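Local structure of dihydroorotase (Campylobacter jejuni subsp. jejuni, 3PNU) at residues L27-D32 with K319-L324; L286-E291 with E351-Q356; F133-L138 with Y173-K178. The protein probably catalyses, with two zinc ions per subunit, the reversible cyclization of carbamoyl aspartate to dihydroorotate in de novo pyrimidine synthesis. All blocks are in the same frame, centred on the assembly; numbering follows the deposited sequence.

Contact 1 of 3, residues L27-D32 with K319-L324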
loop_
_atom_site.group_PDB
_atom_site.type_symbol
_atom_site.label_atom_id
_atom_site.label_comp_id
_atom_site.label_asym_id
_atom_site.label_seq_id
_atom_site.Cartn_x
_atom_site.Cartn_y
_atom_site.Cartn_z
ATOM N N LEU A 27 -9.851 23.867 25.529
ATOM C CA LEU A 27 -10.586 22.657 25.195
ATOM C C LEU A 27 -11.079 22.082 26.505
ATOM O O LEU A 27 -10.322 21.979 27.458
ATOM C CB LEU A 27 -9.685 21.648 24.474
ATOM C CG LEU A 27 -9.194 22.068 23.091
ATOM C CD1 LEU A 27 -8.141 21.102 22.591
ATOM C CD2 LEU A 27 -10.371 22.192 22.097
ATOM N N LYS A 28 -12.349 21.708 26.550
ATOM C CA LYS A 28 -12.937 21.166 27.757
ATOM C C LYS A 28 -13.240 19.662 27.681
ATOM O O LYS A 28 -13.965 19.202 26.802
ATOM C CB LYS A 28 -14.212 21.953 28.075
ATOM C CG LYS A 28 -15.046 21.377 29.218
ATOM C CD LYS A 28 -16.244 22.268 29.593
ATOM C CE LYS A 28 -15.780 23.560 30.272
ATOM N NZ LYS A 28 -16.886 24.348 30.898
ATOM N N ASN A 29 -12.685 18.915 28.628
ATOM C CA ASN A 29 -12.919 17.476 28.748
ATOM C C ASN A 29 -12.753 16.666 27.446
ATOM O O ASN A 29 -13.670 15.969 27.023
ATOM C CB ASN A 29 -14.322 17.224 29.342
ATOM C CG ASN A 29 -14.452 17.688 30.804
ATOM O OD1 ASN A 29 -13.496 17.637 31.576
ATOM N ND2 ASN A 29 -15.652 18.120 31.182
ATOM N N PRO A 30 -11.585 16.765 26.808
ATOM C CA PRO A 30 -11.352 15.994 25.592
ATOM C C PRO A 30 -11.441 14.502 25.841
ATOM O O PRO A 30 -10.944 13.982 26.846
ATOM C CB PRO A 30 -9.914 16.359 25.195
ATOM C CG PRO A 30 -9.302 16.946 26.422
ATOM C CD PRO A 30 -10.420 17.583 27.174
ATOM N N LEU A 31 -12.074 13.816 24.912
ATOM C CA LEU A 31 -12.221 12.393 25.018
ATOM C C LEU A 31 -11.583 11.710 23.826
ATOM O O LEU A 31 -11.732 12.167 22.703
ATOM C CB LEU A 31 -13.707 12.071 25.086
ATOM C CG LEU A 31 -14.378 12.575 26.366
ATOM C CD1 LEU A 31 -15.911 12.619 26.255
ATOM C CD2 LEU A 31 -13.937 11.711 27.532
ATOM N N ASP A 32 -10.841 10.637 24.081
ATOM C CA ASP A 32 -10.283 9.833 23.002
ATOM C C ASP A 32 -11.102 8.566 23.024
ATOM O O ASP A 32 -10.888 7.699 23.878
ATOM C CB ASP A 32 -8.787 9.534 23.170
ATOM C CG ASP A 32 -8.232 8.664 22.001
ATOM O OD1 ASP A 32 -9.042 8.123 21.213
ATOM O OD2 ASP A 32 -7.000 8.519 21.865
ATOM N N LYS A 319 -17.121 15.086 37.576
ATOM C CA LYS A 319 -17.013 15.653 38.927
ATOM C C LYS A 319 -16.305 17.003 38.838
ATOM O O LYS A 319 -16.711 17.969 39.475
ATOM C CB LYS A 319 -16.305 14.690 39.888
ATOM C CG LYS A 319 -17.152 13.457 40.234
ATOM C CD LYS A 319 -16.434 12.468 41.170
ATOM C CE LYS A 319 -17.296 11.220 41.402
ATOM N NZ LYS A 319 -16.601 10.130 42.181
ATOM N N GLU A 320 -15.244 17.066 38.045
ATOM C CA GLU A 320 -14.567 18.333 37.792
ATOM C C GLU A 320 -13.959 18.329 36.394
ATOM O O GLU A 320 -13.331 17.361 35.980
ATOM C CB GLU A 320 -13.536 18.683 38.863
ATOM C CG GLU A 320 -12.424 17.675 39.076
ATOM C CD GLU A 320 -11.375 18.180 40.073
ATOM O OE1 GLU A 320 -11.403 19.393 40.403
ATOM O OE2 GLU A 320 -10.523 17.367 40.516
ATOM N N ASP A 321 -14.179 19.421 35.673
ATOM C CA ASP A 321 -13.713 19.559 34.318
ATOM C C ASP A 321 -12.197 19.596 34.206
ATOM O O ASP A 321 -11.501 20.058 35.104
ATOM C CB ASP A 321 -14.283 20.840 33.691
ATOM C CG ASP A 321 -15.818 20.829 33.576
ATOM O OD1 ASP A 321 -16.390 21.909 33.305
ATOM O OD2 ASP A 321 -16.455 19.761 33.755
ATOM N N LYS A 322 -11.700 19.095 33.082
ATOM C CA LYS A 322 -10.291 19.121 32.773
ATOM C C LYS A 322 -10.145 20.048 31.592
ATOM O O LYS A 322 -10.346 19.642 30.463
ATOM C CB LYS A 322 -9.778 17.712 32.458
ATOM C CG LYS A 322 -8.319 17.639 32.015
ATOM C CD LYS A 322 -7.774 16.207 32.123
ATOM C CE LYS A 322 -6.298 16.124 31.789
ATOM N NZ LYS A 322 -5.758 14.796 32.163
ATOM N N ILE A 323 -9.830 21.307 31.859
ATOM C CA ILE A 323 -9.646 22.281 30.792
ATOM C C ILE A 323 -8.184 22.316 30.384
ATOM O O ILE A 323 -7.301 22.397 31.233
ATOM C CB ILE A 323 -10.117 23.709 31.194
ATOM C CG1 ILE A 323 -11.609 23.687 31.555
ATOM C CG2 ILE A 323 -9.868 24.715 30.054
ATOM C CD1 ILE A 323 -12.223 25.068 31.773
ATOM N N LEU A 324 -7.944 22.234 29.076
ATOM C CA LEU A 324 -6.603 22.275 28.518
ATOM C C LEU A 324 -6.523 23.463 27.597
ATOM O O LEU A 324 -7.466 23.718 26.845
ATOM C CB LEU A 324 -6.305 20.995 27.750
ATOM C CG LEU A 324 -6.114 19.755 28.627
ATOM C CD1 LEU A 324 -6.179 18.503 27.810
ATOM C CD2 LEU A 324 -4.789 19.825 29.427
HETATM O O HOH W 1 -12.654 16.084 33.298
#
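Leu27 and Leu324 form an antiparallel hydrogen-bonded pair: Leu27 N donates to Leu324 O at 2.7 Å, and Leu324 N donates to Leu27 O at 2.9 Å. Past the non-hydrogen-bonded pair Lys28-Ile323 the strand ends and Asn29 takes over. Asn29 N donates to Lys322 O (3.1 Å), while Asn29 OD1 receives Lys322 N at 2.8 Å, with the donor tilted 31° from the amide's carbonyl plane. At the other end of the amide, Asn29 ND2 reaches Asp321 OD2 at 3.2 Å; this partner lies close to the amide plane, yet the carboxylate, turned 85° against the amide, is met from above its own plane. Bonds at both ends thus fix the amide's rotation, and a water joins Asn29 OD1 to Glu320 O. Asp321 OD1 forms a long salt bridge with Lys28 NZ (3.5 Å). Pro30 CG touches Leu324 CD1 at 3.8 Å. The turn at Asn29 and Pro30 carries the chain from the four-stranded antiparallel sheet into strand 31-35 of the TIM barrel, while Leu27 and Leu324 both pack on helix 285-296 and Leu27 also meets helix 299-314.

Contact 2 of 3, residues L286-E291 with E351-Q356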
loop_
_atom_site.group_PDB
_atom_site.type_symbol
_atom_site.label_atom_id
_atom_site.label_comp_id
_atom_site.label_asym_id
_atom_site.label_seq_id
_atom_site.Cartn_x
_atom_site.Cartn_y
_atom_site.Cartn_z
ATOM N N LEU A 286 -3.909 16.758 20.073
ATOM C CA LEU A 286 -4.492 18.066 20.342
ATOM C C LEU A 286 -3.917 19.177 19.499
ATOM O O LEU A 286 -4.672 19.913 18.846
ATOM C CB LEU A 286 -4.410 18.411 21.833
ATOM C CG LEU A 286 -5.285 17.513 22.706
ATOM C CD1 LEU A 286 -5.126 17.915 24.169
ATOM C CD2 LEU A 286 -6.742 17.604 22.249
ATOM N N PRO A 287 -2.591 19.312 19.493
ATOM C CA PRO A 287 -2.069 20.421 18.687
ATOM C C PRO A 287 -2.373 20.249 17.187
ATOM O O PRO A 287 -2.802 21.216 16.521
ATOM C CB PRO A 287 -0.559 20.417 18.998
ATOM C CG PRO A 287 -0.279 19.114 19.717
ATOM C CD PRO A 287 -1.556 18.636 20.299
ATOM N N VAL A 288 -2.201 19.027 16.667
ATOM C CA VAL A 288 -2.479 18.794 15.250
ATOM C C VAL A 288 -3.950 19.112 14.972
ATOM O O VAL A 288 -4.249 19.838 14.023
ATOM C CB VAL A 288 -2.109 17.363 14.783
ATOM C CG1 VAL A 288 -2.335 17.236 13.263
ATOM C CG2 VAL A 288 -0.648 17.024 15.150
ATOM N N LEU A 289 -4.860 18.610 15.818
ATOM C CA LEU A 289 -6.298 18.916 15.658
ATOM C C LEU A 289 -6.577 20.413 15.756
ATOM O O LEU A 289 -7.400 20.967 15.012
ATOM C CB LEU A 289 -7.162 18.180 16.691
ATOM C CG LEU A 289 -7.502 16.700 16.442
ATOM C CD1 LEU A 289 -8.278 16.128 17.615
ATOM C CD2 LEU A 289 -8.290 16.524 15.156
ATOM N N ALA A 290 -5.903 21.065 16.696
ATOM C CA ALA A 290 -6.068 22.503 16.869
ATOM C C ALA A 290 -5.759 23.225 15.542
ATOM O O ALA A 290 -6.564 24.013 15.054
ATOM C CB ALA A 290 -5.167 23.001 17.999
ATOM N N GLU A 291 -4.609 22.933 14.946
ATOM C CA GLU A 291 -4.238 23.578 13.668
ATOM C C GLU A 291 -5.293 23.305 12.572
ATOM O O GLU A 291 -5.765 24.240 11.897
ATOM C CB GLU A 291 -2.807 23.164 13.247
ATOM C CG GLU A 291 -2.295 23.643 11.847
ATOM C CD GLU A 291 -2.352 25.167 11.601
ATOM O OE1 GLU A 291 -2.063 25.601 10.458
ATOM O OE2 GLU A 291 -2.691 25.936 12.521
ATOM N N GLU A 351 8.570 16.422 13.191
ATOM C CA GLU A 351 7.833 17.529 12.590
ATOM C C GLU A 351 7.724 18.728 13.543
ATOM O O GLU A 351 7.835 18.577 14.772
ATOM C CB GLU A 351 6.434 17.054 12.176
ATOM C CG GLU A 351 6.415 16.120 10.973
ATOM C CD GLU A 351 6.678 16.857 9.657
ATOM O OE1 GLU A 351 6.011 17.887 9.402
ATOM O OE2 GLU A 351 7.530 16.394 8.865
ATOM N N ILE A 352 7.512 19.915 12.962
ATOM C CA ILE A 352 7.354 21.149 13.736
ATOM C C ILE A 352 5.899 21.598 13.728
ATOM O O ILE A 352 5.376 22.095 12.721
ATOM C CB ILE A 352 8.308 22.297 13.270
ATOM C CG1 ILE A 352 9.729 22.076 13.816
ATOM C CG2 ILE A 352 7.844 23.638 13.798
ATOM C CD1 ILE A 352 10.406 20.806 13.339
ATOM N N LEU A 353 5.265 21.420 14.888
ATOM C CA LEU A 353 3.864 21.749 15.098
ATOM C C LEU A 353 3.698 23.196 15.537
ATOM O O LEU A 353 4.413 23.679 16.413
ATOM C CB LEU A 353 3.280 20.809 16.158
ATOM C CG LEU A 353 3.402 19.314 15.829
ATOM C CD1 LEU A 353 3.058 18.439 17.024
ATOM C CD2 LEU A 353 2.533 18.963 14.613
ATOM N N LYS A 354 2.740 23.869 14.917
ATOM C CA LYS A 354 2.434 25.266 15.196
ATOM C C LYS A 354 1.767 25.514 16.572
ATOM O O LYS A 354 1.781 26.646 17.066
ATOM C CB LYS A 354 1.537 25.804 14.071
ATOM C CG LYS A 354 1.027 27.231 14.271
ATOM C CD LYS A 354 0.077 27.644 13.159
ATOM C CE LYS A 354 -0.550 28.992 13.448
ATOM N NZ LYS A 354 -1.604 29.329 12.459
ATOM N N PHE A 355 1.183 24.478 17.182
ATOM C CA PHE A 355 0.520 24.611 18.492
ATOM C C PHE A 355 1.123 23.720 19.552
ATOM O O PHE A 355 1.709 22.667 19.253
ATOM C CB PHE A 355 -0.973 24.298 18.401
ATOM C CG PHE A 355 -1.782 25.389 17.794
ATOM C CD1 PHE A 355 -2.313 26.382 18.588
ATOM C CD2 PHE A 355 -2.017 25.428 16.438
ATOM C CE1 PHE A 355 -3.062 27.399 18.036
ATOM C CE2 PHE A 355 -2.771 26.442 15.881
ATOM C CZ PHE A 355 -3.288 27.426 16.679
ATOM N N GLN A 356 0.957 24.149 20.802
ATOM C CA GLN A 356 1.472 23.411 21.937
ATOM C C GLN A 356 0.545 23.526 23.148
ATOM O O GLN A 356 -0.260 24.443 23.256
ATOM C CB GLN A 356 2.888 23.893 22.289
ATOM C CG GLN A 356 3.603 23.050 23.358
ATOM C CD GLN A 356 5.050 23.460 23.577
ATOM O OE1 GLN A 356 5.496 24.506 23.100
ATOM N NE2 GLN A 356 5.790 22.633 24.307
HETATM O O HOH W 2 -0.197 22.642 15.298
#
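Phe355 turns one face of its ring to helix 285-296, where Ala290 CB stands over it, 4.1 Å from Phe355 CG and displaced toward the rim. Glu291 comes to the same ring from its edge: Glu291 OE2 lies near the ring plane, 3.4 Å from Phe355 CE2, with the carboxylate inclined 37° to the ring. CG of Glu291 is anti to its backbone N (chi1 174°), and a bend at chi2 (55°) brings the carboxylate back to this edge. Lys354 crosses Glu291 at about a right angle; its extended chain sets Lys354 CD 3.3 Å from Glu291 OE2 and forms a salt bridge from NZ to that oxygen at 3.6 Å. The other carboxylate oxygen, OE1, is bonded to Gln295. One turn back along the helix, Pro287 lays its CB against Phe355 CB (3.9 Å), and a water bonded to both Pro287 O and Phe355 N links the two backbones. Val288 CG2 meets Leu353 CD2 at 3.8 Å, the two branched ends meeting at a slant. The contact fastens strand 352-357 of the antiparallel sheet to helix 285-296, between Trp331 of strand 331-332, which touches Leu353, and Leu326 of strand 323-327, which touches Ala290.

Contact 3 of 3, residues F133-L138 with Y173-K178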
loop_
_atom_site.group_PDB
_atom_site.type_symbol
_atom_site.label_atom_id
_atom_site.label_comp_id
_atom_site.label_asym_id
_atom_site.label_seq_id
_atom_site.Cartn_x
_atom_site.Cartn_y
_atom_site.Cartn_z
ATOM N N PHE A 133 -21.517 -13.629 11.144
ATOM C CA PHE A 133 -22.476 -12.589 11.460
ATOM C C PHE A 133 -23.896 -13.113 11.284
ATOM O O PHE A 133 -24.806 -12.385 10.936
ATOM C CB PHE A 133 -22.203 -11.316 10.642
ATOM C CG PHE A 133 -20.901 -10.646 11.006
ATOM C CD1 PHE A 133 -20.849 -9.715 12.030
ATOM C CD2 PHE A 133 -19.733 -10.970 10.346
ATOM C CE1 PHE A 133 -19.654 -9.106 12.380
ATOM C CE2 PHE A 133 -18.533 -10.362 10.691
ATOM C CZ PHE A 133 -18.495 -9.428 11.712
ATOM N N ASP A 134 -24.055 -14.404 11.538
ATOM C CA ASP A 134 -25.340 -15.066 11.497
ATOM C C ASP A 134 -26.202 -14.403 12.568
ATOM O O ASP A 134 -25.768 -14.264 13.712
ATOM C CB ASP A 134 -25.147 -16.555 11.811
ATOM C CG ASP A 134 -26.463 -17.304 11.936
ATOM O OD1 ASP A 134 -26.723 -17.863 13.030
ATOM O OD2 ASP A 134 -27.245 -17.295 10.963
ATOM N N ILE A 135 -27.411 -13.986 12.207
ATOM C CA ILE A 135 -28.282 -13.293 13.160
ATOM C C ILE A 135 -28.652 -14.070 14.430
ATOM O O ILE A 135 -28.604 -13.488 15.516
ATOM C CB ILE A 135 -29.552 -12.755 12.493
ATOM C CG1 ILE A 135 -29.188 -11.599 11.557
ATOM C CG2 ILE A 135 -30.532 -12.255 13.539
ATOM C CD1 ILE A 135 -28.458 -10.457 12.259
ATOM N N GLU A 136 -29.000 -15.357 14.325
ATOM C CA GLU A 136 -29.361 -16.117 15.530
ATOM C C GLU A 136 -28.167 -16.381 16.435
ATOM O O GLU A 136 -28.275 -16.338 17.653
ATOM C CB GLU A 136 -30.116 -17.407 15.187
ATOM C CG GLU A 136 -31.511 -17.105 14.608
ATOM C CD GLU A 136 -32.428 -16.315 15.574
ATOM O OE1 GLU A 136 -32.485 -16.659 16.780
ATOM O OE2 GLU A 136 -33.111 -15.360 15.118
ATOM N N TYR A 137 -27.027 -16.646 15.832
ATOM C CA TYR A 137 -25.808 -16.869 16.583
ATOM C C TYR A 137 -25.482 -15.656 17.502
ATOM O O TYR A 137 -25.092 -15.824 18.648
ATOM C CB TYR A 137 -24.697 -17.123 15.581
ATOM C CG TYR A 137 -23.325 -17.294 16.144
ATOM C CD1 TYR A 137 -22.941 -18.497 16.738
ATOM C CD2 TYR A 137 -22.382 -16.272 16.036
ATOM C CE1 TYR A 137 -21.659 -18.668 17.244
ATOM C CE2 TYR A 137 -21.096 -16.431 16.535
ATOM C CZ TYR A 137 -20.739 -17.632 17.137
ATOM O OH TYR A 137 -19.463 -17.797 17.632
ATOM N N LEU A 138 -25.672 -14.441 16.994
ATOM C CA LEU A 138 -25.396 -13.236 17.765
ATOM C C LEU A 138 -26.610 -12.689 18.525
ATOM O O LEU A 138 -26.455 -11.861 19.406
ATOM C CB LEU A 138 -24.900 -12.131 16.823
ATOM C CG LEU A 138 -23.607 -12.390 16.059
ATOM C CD1 LEU A 138 -23.433 -11.352 14.962
ATOM C CD2 LEU A 138 -22.401 -12.419 17.003
ATOM N N TYR A 173 -23.020 -3.839 8.842
ATOM C CA TYR A 173 -23.515 -2.819 9.753
ATOM C C TYR A 173 -24.998 -2.534 9.520
ATOM O O TYR A 173 -25.730 -2.216 10.442
ATOM C CB TYR A 173 -22.816 -1.475 9.535
ATOM C CG TYR A 173 -21.494 -1.329 10.163
ATOM C CD1 TYR A 173 -21.309 -1.626 11.527
ATOM C CD2 TYR A 173 -20.416 -0.808 9.453
ATOM C CE1 TYR A 173 -20.093 -1.465 12.126
ATOM C CE2 TYR A 173 -19.176 -0.620 10.076
ATOM C CZ TYR A 173 -19.022 -0.955 11.397
ATOM O OH TYR A 173 -17.806 -0.782 12.013
ATOM N N GLU A 174 -25.413 -2.603 8.268
ATOM C CA GLU A 174 -26.776 -2.305 7.919
ATOM C C GLU A 174 -27.723 -3.378 8.471
ATOM O O GLU A 174 -28.759 -3.043 9.047
ATOM C CB GLU A 174 -26.907 -2.147 6.398
ATOM C CG GLU A 174 -28.219 -1.525 5.966
ATOM C CD GLU A 174 -28.217 -1.018 4.529
ATOM O OE1 GLU A 174 -27.319 -1.414 3.748
ATOM O OE2 GLU A 174 -29.121 -0.216 4.193
ATOM N N LYS A 175 -27.363 -4.653 8.347
ATOM C CA LYS A 175 -28.251 -5.690 8.838
ATOM C C LYS A 175 -28.289 -5.699 10.371
ATOM O O LYS A 175 -29.344 -5.913 10.971
ATOM C CB LYS A 175 -27.935 -7.071 8.265
ATOM C CG LYS A 175 -26.823 -7.838 8.918
ATOM C CD LYS A 175 -26.811 -9.289 8.395
ATOM C CE LYS A 175 -25.749 -10.105 9.105
ATOM N NZ LYS A 175 -25.666 -11.506 8.621
ATOM N N LEU A 176 -27.153 -5.459 11.011
ATOM C CA LEU A 176 -27.135 -5.389 12.447
ATOM C C LEU A 176 -28.007 -4.238 12.925
ATOM O O LEU A 176 -28.666 -4.345 13.945
ATOM C CB LEU A 176 -25.725 -5.208 12.966
ATOM C CG LEU A 176 -24.793 -6.386 12.743
ATOM C CD1 LEU A 176 -23.427 -6.089 13.308
ATOM C CD2 LEU A 176 -25.363 -7.645 13.381
ATOM N N ALA A 177 -28.011 -3.130 12.185
ATOM C CA ALA A 177 -28.817 -1.968 12.587
ATOM C C ALA A 177 -30.305 -2.251 12.473
ATOM O O ALA A 177 -31.088 -1.852 13.344
ATOM C CB ALA A 177 -28.474 -0.780 11.766
ATOM N N LYS A 178 -30.697 -2.917 11.393
ATOM C CA LYS A 178 -32.102 -3.231 11.155
ATOM C C LYS A 178 -32.618 -4.294 12.129
ATOM O O LYS A 178 -33.729 -4.186 12.626
ATOM C CB LYS A 178 -32.310 -3.673 9.708
ATOM C CG LYS A 178 -32.007 -2.568 8.719
ATOM C CD LYS A 178 -32.444 -2.883 7.285
ATOM C CE LYS A 178 -31.652 -3.984 6.645
ATOM N NZ LYS A 178 -32.132 -4.195 5.239
#
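Lys175 reaches from helix 170-179 to the backbone at the start of helix 135-147, its NZ donating to Phe133 O at 2.6 Å. The ammonium does not follow a lone pair of the carbonyl: it stands above the C=O plane, 45° out of it. The first torsion of Lys175 places CG between the backbone N and the carbonyl carbon (chi1 82°), a cramped choice on a helix, and beyond CG the chain runs fully extended, which carries NZ across the gap. On the way, Lys175 CE passes 4.1 Å from Phe133 CB, and Ile135 CD1 lies 4.2 Å from Lys175 CE, the two side chains sliding past each other in opposite directions. Ile135 is bent at its second torsion (chi2 -57°), and Ile135 CD1 also approaches Leu176 CD2 at 4.3 Å. Both helices belong to the TIM barrel of the amidohydrolase fold, on the outside of its strands; strand 152-154, which leads to His155, a zinc ligand, comes between them in the chain. The side chain of Phe133 lies about 9 Å from that of His155, touching Leu117 and Ile172. Leu176 CD2 is shared, since Leu138 CD1 meets it at 4.5 Å one turn along from Ile135, while Leu176 also packs on Ile185 of strand 185-187. Asp134 is the N-cap of helix 135-147: Asp134 OD1 accepts Tyr137 N at 3.1 Å, from above the carboxylate plane. Asp134 OD2 stays 6.4 Å from Lys175 NZ, so any attraction between the two charges is probably modest.

Contacts 1 and 2 are neighbours, their centres about 18 Å apart, and both reach one antiparallel sheet. Leu286 joins them physically, Leu286 CD2 lying 3.8 Å from Leu27 CD1 and Leu286 CD1 3.8 Å from Leu324 CD1. Their segments alternate along the chain, and strand 323-327 stands between strands 25-28 and 352-357, so the early and late parts of the chain meet in one sheet beside helix 285-296. Contact 3 is nested within the loop closed by contact 1 and precedes contact 2. It lies on the opposite side of the chain's centre, about 36 Å from contact 1 and about 41 Å from contact 2, centre to centre, and joins two barrel helices, with Phe133 the part nearer the zinc site.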